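Local coordinates for protein rutinosidase (Aspergillus niger, PDB 6I1A) that is a secreted glycosidase of glycosyl hydrolase family 5 that hydrolyses rutinosides and probably also trims glucose from the non-reducing ends of beta-1,3-glucans, at residues L27-F41 with V66-I80. Numbering follows the deposited sequence.
Unlike the reference sequence in segment 66-80: Leu74 (reference Trp). With NAG (2-acetamido-2-deoxy-beta-D-glucopyranose), chain G; EDO (1,2-ethanediol), chain M; EDO (1,2-ethanediol), chain U.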
loop_
_atom_site.group_PDB
_atom_site.type_symbol
_atom_site.label_atom_id
_atom_site.label_comp_id
_atom_site.label_asym_id
_atom_site.label_seq_id
_atom_site.Cartn_x
_atom_site.Cartn_y
_atom_site.Cartn_z
ATOM N N LEU A 27 13.429 14.031 -19.285
ATOM C CA LEU A 27 14.575 14.958 -19.286
ATOM C C LEU A 27 14.504 15.740 -17.978
ATOM O O LEU A 27 14.378 17.000 -17.981
ATOM C CB LEU A 27 14.568 15.819 -20.548
ATOM C CG LEU A 27 14.566 15.132 -21.884
ATOM C CD1 LEU A 27 14.621 16.126 -23.027
ATOM C CD2 LEU A 27 15.698 14.113 -22.025
ATOM N N GLY A 28 14.540 15.064 -16.842
ATOM C CA GLY A 28 14.466 15.703 -15.548
ATOM C C GLY A 28 15.754 16.372 -15.140
ATOM O O GLY A 28 16.817 16.089 -15.687
ATOM N N GLY A 29 15.699 17.263 -14.154
ATOM C CA GLY A 29 16.890 17.913 -13.639
ATOM C C GLY A 29 17.494 18.879 -14.615
ATOM O O GLY A 29 18.622 19.332 -14.390
ATOM N N TRP A 30 16.755 19.246 -15.646
ATOM C CA TRP A 30 17.253 20.089 -16.772
ATOM C C TRP A 30 16.623 21.475 -16.662
ATOM O O TRP A 30 17.343 22.460 -16.371
ATOM C CB TRP A 30 16.974 19.424 -18.092
ATOM C CG TRP A 30 17.322 20.244 -19.298
ATOM C CD1 TRP A 30 18.405 21.081 -19.483
ATOM C CD2 TRP A 30 16.601 20.272 -20.535
ATOM N NE1 TRP A 30 18.382 21.628 -20.740
ATOM C CE2 TRP A 30 17.279 21.149 -21.418
ATOM C CE3 TRP A 30 15.433 19.661 -20.988
ATOM C CZ2 TRP A 30 16.818 21.365 -22.713
ATOM C CZ3 TRP A 30 14.986 19.925 -22.246
ATOM C CH2 TRP A 30 15.672 20.739 -23.120
ATOM N N LEU A 31 15.314 21.540 -16.831
ATOM C CA LEU A 31 14.544 22.796 -16.698
ATOM C C LEU A 31 13.907 22.943 -15.309
ATOM O O LEU A 31 13.373 24.018 -15.018
ATOM C CB LEU A 31 13.506 22.884 -17.822
ATOM C CG LEU A 31 14.079 22.722 -19.221
ATOM C CD1 LEU A 31 12.995 22.826 -20.296
ATOM C CD2 LEU A 31 15.206 23.751 -19.485
ATOM N N GLU A 32 13.996 21.929 -14.463
ATOM C CA GLU A 32 13.632 21.999 -13.047
ATOM C C GLU A 32 14.749 21.320 -12.257
ATOM O O GLU A 32 15.236 20.266 -12.768
ATOM C CB GLU A 32 12.269 21.335 -12.811
ATOM C CG GLU A 32 12.103 19.892 -13.310
ATOM C CD GLU A 32 12.603 18.785 -12.417
ATOM O OE1 GLU A 32 13.077 17.788 -12.953
ATOM O OE2 GLU A 32 12.416 18.896 -11.174
ATOM N N GLN A 33 15.085 21.839 -11.107
ATOM C CA GLN A 33 16.342 21.384 -10.422
ATOM C C GLN A 33 15.956 20.627 -9.153
ATOM O O GLN A 33 15.037 21.037 -8.431
ATOM C CB GLN A 33 17.229 22.586 -10.057
ATOM C CG GLN A 33 17.439 23.558 -11.216
ATOM C CD GLN A 33 17.909 22.897 -12.471
ATOM O OE1 GLN A 33 18.705 21.927 -12.491
ATOM N NE2 GLN A 33 17.456 23.407 -13.613
ATOM N N GLU A 34 16.733 19.553 -8.856
ATOM C CA GLU A 34 16.546 18.786 -7.624
ATOM C C GLU A 34 17.929 18.342 -7.093
ATOM O O GLU A 34 18.755 17.966 -7.894
ATOM C CB GLU A 34 15.708 17.524 -7.891
ATOM C CG GLU A 34 14.338 17.836 -8.507
ATOM C CD GLU A 34 13.533 16.597 -8.870
ATOM O OE1 GLU A 34 13.663 15.582 -8.114
ATOM O OE2 GLU A 34 12.867 16.615 -9.897
ATOM N N SER A 35 18.038 18.315 -5.788
ATOM C CA SER A 35 19.327 18.020 -5.101
ATOM C C SER A 35 19.878 16.653 -5.484
ATOM O O SER A 35 21.095 16.540 -5.647
ATOM C CB SER A 35 19.165 18.133 -3.631
ATOM O OG SER A 35 18.335 17.130 -3.070
ATOM N N THR A 36 19.062 15.614 -5.639
ATOM C CA THR A 36 19.583 14.251 -5.825
ATOM C C THR A 36 20.133 14.008 -7.224
ATOM O O THR A 36 20.876 13.041 -7.434
ATOM C CB THR A 36 18.465 13.269 -5.485
ATOM O OG1 THR A 36 17.313 13.598 -6.265
ATOM C CG2 THR A 36 18.134 13.335 -4.022
ATOM N N ILE A 37 19.700 14.770 -8.237
ATOM C CA ILE A 37 19.997 14.396 -9.642
ATOM C C ILE A 37 21.465 14.650 -10.023
ATOM O O ILE A 37 22.043 13.936 -10.830
ATOM C CB ILE A 37 19.032 15.146 -10.593
ATOM C CG1 ILE A 37 17.624 14.634 -10.279
ATOM C CG2 ILE A 37 19.455 14.926 -12.040
ATOM C CD1 ILE A 37 16.499 15.368 -11.039
ATOM N N ASP A 38 22.056 15.715 -9.468
ATOM C CA ASP A 38 23.437 16.158 -9.832
ATOM C C ASP A 38 24.042 16.715 -8.526
ATOM O O ASP A 38 23.728 17.835 -8.088
ATOM C CB ASP A 38 23.436 17.124 -10.993
ATOM C CG ASP A 38 24.798 17.595 -11.468
ATOM O OD1 ASP A 38 25.732 17.554 -10.670
ATOM O OD2 ASP A 38 24.879 18.056 -12.608
ATOM N N SER A 39 24.872 15.910 -7.858
ATOM C CA SER A 39 25.441 16.288 -6.535
ATOM C C SER A 39 26.440 17.447 -6.692
ATOM O O SER A 39 26.440 18.264 -5.792
ATOM C CB SER A 39 26.144 15.067 -5.895
ATOM O OG SER A 39 25.207 14.005 -5.757
ATOM N N LEU A 40 27.225 17.455 -7.758
ATOM C CA LEU A 40 28.273 18.512 -7.909
ATOM C C LEU A 40 27.555 19.844 -8.096
ATOM O O LEU A 40 27.856 20.800 -7.347
ATOM C CB LEU A 40 29.160 18.199 -9.096
ATOM C CG LEU A 40 30.221 19.253 -9.408
ATOM C CD1 LEU A 40 31.033 19.582 -8.159
ATOM C CD2 LEU A 40 31.124 18.738 -10.521
ATOM N N PHE A 41 26.500 19.824 -8.888
ATOM C CA PHE A 41 25.732 21.081 -9.107
ATOM C C PHE A 41 25.189 21.567 -7.782
ATOM O O PHE A 41 25.284 22.769 -7.456
ATOM C CB PHE A 41 24.661 20.809 -10.160
ATOM C CG PHE A 41 23.785 22.008 -10.388
ATOM C CD1 PHE A 41 24.265 23.059 -11.143
ATOM C CD2 PHE A 41 22.501 22.071 -9.885
ATOM C CE1 PHE A 41 23.433 24.165 -11.381
ATOM C CE2 PHE A 41 21.703 23.185 -10.097
ATOM C CZ PHE A 41 22.205 24.252 -10.810
ATOM N N VAL A 66 23.646 31.069 -13.841
ATOM C CA VAL A 66 23.997 29.676 -13.468
ATOM C C VAL A 66 22.988 28.738 -14.138
ATOM O O VAL A 66 23.402 27.770 -14.763
ATOM C CB VAL A 66 24.035 29.495 -11.950
ATOM C CG1 VAL A 66 24.005 28.029 -11.570
ATOM C CG2 VAL A 66 25.254 30.171 -11.337
ATOM N N LEU A 67 21.693 29.072 -14.036
ATOM C CA LEU A 67 20.683 28.143 -14.611
ATOM C C LEU A 67 20.744 28.153 -16.133
ATOM O O LEU A 67 20.587 27.089 -16.759
ATOM C CB LEU A 67 19.289 28.478 -14.052
ATOM C CG LEU A 67 19.157 28.158 -12.580
ATOM C CD1 LEU A 67 17.782 28.549 -12.053
ATOM C CD2 LEU A 67 19.406 26.672 -12.315
ATOM N N GLU A 68 20.895 29.328 -16.779
ATOM C CA GLU A 68 20.955 29.387 -18.243
ATOM C C GLU A 68 22.098 28.505 -18.744
ATOM O O GLU A 68 21.991 27.839 -19.785
ATOM C CB GLU A 68 21.184 30.824 -18.712
ATOM C CG GLU A 68 19.956 31.716 -18.556
ATOM C CD GLU A 68 18.763 31.474 -19.471
ATOM O OE1 GLU A 68 18.918 30.731 -20.439
ATOM O OE2 GLU A 68 17.672 32.051 -19.215
ATOM N N HIS A 69 23.221 28.503 -18.016
ATOM C CA HIS A 69 24.367 27.662 -18.431
ATOM C C HIS A 69 23.952 26.181 -18.374
ATOM O O HIS A 69 24.243 25.421 -19.308
ATOM C CB HIS A 69 25.593 27.953 -17.553
ATOM C CG HIS A 69 26.723 27.048 -17.888
ATOM N ND1 HIS A 69 27.479 27.232 -19.027
ATOM C CD2 HIS A 69 27.155 25.910 -17.303
ATOM C CE1 HIS A 69 28.410 26.291 -19.081
ATOM N NE2 HIS A 69 28.233 25.462 -18.060
ATOM N N ARG A 70 23.280 25.766 -17.300
ATOM C CA ARG A 70 22.795 24.373 -17.202
ATOM C C ARG A 70 21.793 24.073 -18.307
ATOM O O ARG A 70 21.840 22.961 -18.896
ATOM C CB ARG A 70 22.196 24.149 -15.821
ATOM C CG ARG A 70 21.775 22.691 -15.570
ATOM C CD ARG A 70 21.492 22.409 -14.122
ATOM N NE ARG A 70 21.024 21.071 -13.841
ATOM C CZ ARG A 70 21.795 19.995 -13.612
ATOM N NH1 ARG A 70 23.122 20.118 -13.697
ATOM N NH2 ARG A 70 21.252 18.822 -13.361
ATOM N N TYR A 71 20.837 24.970 -18.550
ATOM C CA TYR A 71 19.871 24.753 -19.663
ATOM C C TYR A 71 20.593 24.468 -20.987
ATOM O O TYR A 71 20.227 23.625 -21.794
ATOM C CB TYR A 71 18.902 25.926 -19.860
ATOM C CG TYR A 71 18.147 26.377 -18.625
ATOM C CD1 TYR A 71 17.798 25.482 -17.622
ATOM C CD2 TYR A 71 17.630 27.647 -18.543
ATOM C CE1 TYR A 71 17.141 25.869 -16.473
ATOM C CE2 TYR A 71 16.900 28.040 -17.447
ATOM C CZ TYR A 71 16.609 27.153 -16.415
ATOM O OH TYR A 71 15.902 27.564 -15.314
ATOM N N ALA A 72 21.622 25.280 -21.249
ATOM C CA ALA A 72 22.353 25.182 -22.522
ATOM C C ALA A 72 23.243 23.948 -22.603
ATOM O O ALA A 72 23.522 23.542 -23.749
ATOM C CB ALA A 72 23.168 26.463 -22.635
ATOM N N THR A 73 23.656 23.347 -21.511
ATOM C CA THR A 73 24.697 22.307 -21.540
ATOM C C THR A 73 24.259 20.931 -21.060
ATOM O O THR A 73 24.845 19.952 -21.536
ATOM C CB THR A 73 25.905 22.757 -20.746
ATOM O OG1 THR A 73 25.536 22.972 -19.391
ATOM C CG2 THR A 73 26.565 23.965 -21.378
ATOM N N LEU A 74 23.277 20.795 -20.187
ATOM C CA LEU A 74 23.014 19.460 -19.584
ATOM C C LEU A 74 22.419 18.508 -20.616
ATOM O O LEU A 74 22.811 17.330 -20.669
ATOM C CB LEU A 74 22.062 19.591 -18.399
ATOM C CG LEU A 74 21.789 18.285 -17.646
ATOM C CD1 LEU A 74 22.983 17.855 -16.772
ATOM C CD2 LEU A 74 20.562 18.377 -16.762
ATOM N N ILE A 75 21.414 18.970 -21.370
ATOM C CA ILE A 75 20.733 18.160 -22.419
ATOM C C ILE A 75 20.982 18.803 -23.752
ATOM O O ILE A 75 20.603 19.964 -23.972
ATOM C CB ILE A 75 19.221 17.963 -22.166
ATOM C CG1 ILE A 75 18.985 17.287 -20.821
ATOM C CG2 ILE A 75 18.554 17.251 -23.340
ATOM C CD1 ILE A 75 19.464 15.862 -20.704
ATOM N N THR A 76 21.631 18.081 -24.667
ATOM C CA THR A 76 21.928 18.595 -26.007
ATOM C C THR A 76 21.442 17.626 -27.064
ATOM O O THR A 76 20.903 16.557 -26.778
ATOM C CB THR A 76 23.441 18.858 -26.147
ATOM O OG1 THR A 76 24.032 17.558 -26.191
ATOM C CG2 THR A 76 24.000 19.707 -25.030
ATOM N N LYS A 77 21.596 17.985 -28.318
ATOM C CA LYS A 77 21.225 17.086 -29.429
ATOM C C LYS A 77 21.958 15.751 -29.319
ATOM O O LYS A 77 21.360 14.722 -29.667
ATOM C CB LYS A 77 21.526 17.793 -30.741
ATOM C CG LYS A 77 20.582 18.934 -31.031
ATOM C CD LYS A 77 21.022 19.664 -32.243
ATOM C CE LYS A 77 20.178 20.882 -32.477
ATOM N NZ LYS A 77 20.616 21.490 -33.746
ATOM N N ALA A 78 23.203 15.748 -28.825
ATOM C CA ALA A 78 23.972 14.506 -28.610
ATOM C C ALA A 78 23.193 13.564 -27.669
ATOM O O ALA A 78 23.209 12.343 -27.946
ATOM C CB ALA A 78 25.342 14.825 -28.028
ATOM N N ASP A 79 22.580 14.109 -26.604
ATOM C CA ASP A 79 21.756 13.280 -25.697
ATOM C C ASP A 79 20.584 12.679 -26.458
ATOM O O ASP A 79 20.260 11.450 -26.318
ATOM C CB ASP A 79 21.292 14.066 -24.473
ATOM C CG ASP A 79 22.466 14.488 -23.635
ATOM O OD1 ASP A 79 23.105 13.598 -23.013
ATOM O OD2 ASP A 79 22.790 15.688 -23.635
ATOM N N ILE A 80 19.902 13.449 -27.295
ATOM C CA ILE A 80 18.771 12.920 -28.083
ATOM C C ILE A 80 19.231 11.799 -29.003
ATOM O O ILE A 80 18.566 10.791 -29.143
ATOM C CB ILE A 80 18.048 14.037 -28.852
ATOM C CG1 ILE A 80 17.687 15.187 -27.897
ATOM C CG2 ILE A 80 16.848 13.507 -29.622
ATOM C CD1 ILE A 80 17.010 14.782 -26.595
HETATM C C1 NAG G . 29.548 13.094 -4.532
HETATM C C2 NAG G . 30.811 12.718 -3.741
HETATM C C3 NAG G . 31.364 13.956 -3.083
HETATM C C4 NAG G . 31.628 15.006 -4.103
HETATM C C5 NAG G . 30.276 15.280 -4.761
HETATM C C6 NAG G . 30.286 16.370 -5.807
HETATM C C7 NAG G . 30.634 10.418 -2.923
HETATM C C8 NAG G . 31.540 10.030 -4.046
HETATM N N2 NAG G . 30.410 11.739 -2.696
HETATM O O3 NAG G . 32.558 13.576 -2.383
HETATM O O4 NAG G . 32.070 16.255 -3.461
HETATM O O5 NAG G . 29.926 14.049 -5.439
HETATM O O6 NAG G . 31.319 16.084 -6.755
HETATM O O7 NAG G . 30.028 9.552 -2.309
HETATM C C1 EDO M . 23.318 16.648 -2.950
HETATM O O1 EDO M . 24.714 16.409 -3.101
HETATM C C2 EDO M . 22.576 15.391 -3.244
HETATM O O2 EDO M . 22.858 14.756 -4.467
HETATM C C1 EDO U . 15.161 10.021 -5.783
HETATM O O1 EDO U . 15.866 10.295 -4.575
HETATM C C2 EDO U . 15.974 10.226 -7.043
HETATM O O2 EDO U . 16.058 11.606 -7.502
HETATM O O HOH W 1 15.220 25.533 -13.558
#
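Arg70 pushes its extended side chain out of helix 63-73 into a pocket formed by the loop 28-38 and the start of helix 39-45. One wall is Phe41: the guanidinium lies flat on its ring, planes at 24°, a cation-pi stack that Arg70 CD extends by sitting over the same face. Leu74 CD2 covers the opposite face of the guanidinium. At its edge come two oxygens, Gly29 O and Asp38 OD2. Gly29 O is gripped side-on by NE (3.0 Å) and NH2 (2.9 Å) of Arg70, while Asp38 OD2 takes Arg70 NH1 at 2.9 Å in a salt bridge, met from above the carboxylate plane. The other oxygen of Asp38, OD1, caps helix 39-45 by accepting from Phe41 N. Gln33, bent at chi2 (-52°), brings OE1 obliquely to Arg70 NE in a weak bond, and its NE2 turns back to Trp30 O.

Farther along, the Trp30 indole is the bump that fills the hollow between Tyr71 and Ile75. Ile75 CB sits over the centre of one face and Leu31 CD2 over the other. Trp30 NE1 reaches Tyr71 O in a nearly straight bond (2.9 Å, 175°). Leu27 CD1 meets Ile75 CG2 at 4.1 Å, carrying the packing toward strand 90-95 of the TIM barrel. A water joins Leu31 O, Gln33 NE2 and Tyr71 OH.

The loop following barrel strand 22-26 is thus pinned to helix 63-73 and to the turn before helix 77-85. With its guanidinium stacked on Phe41 and bonded to Asp38 and Gly29, buried Arg70 most likely keeps its positive charge.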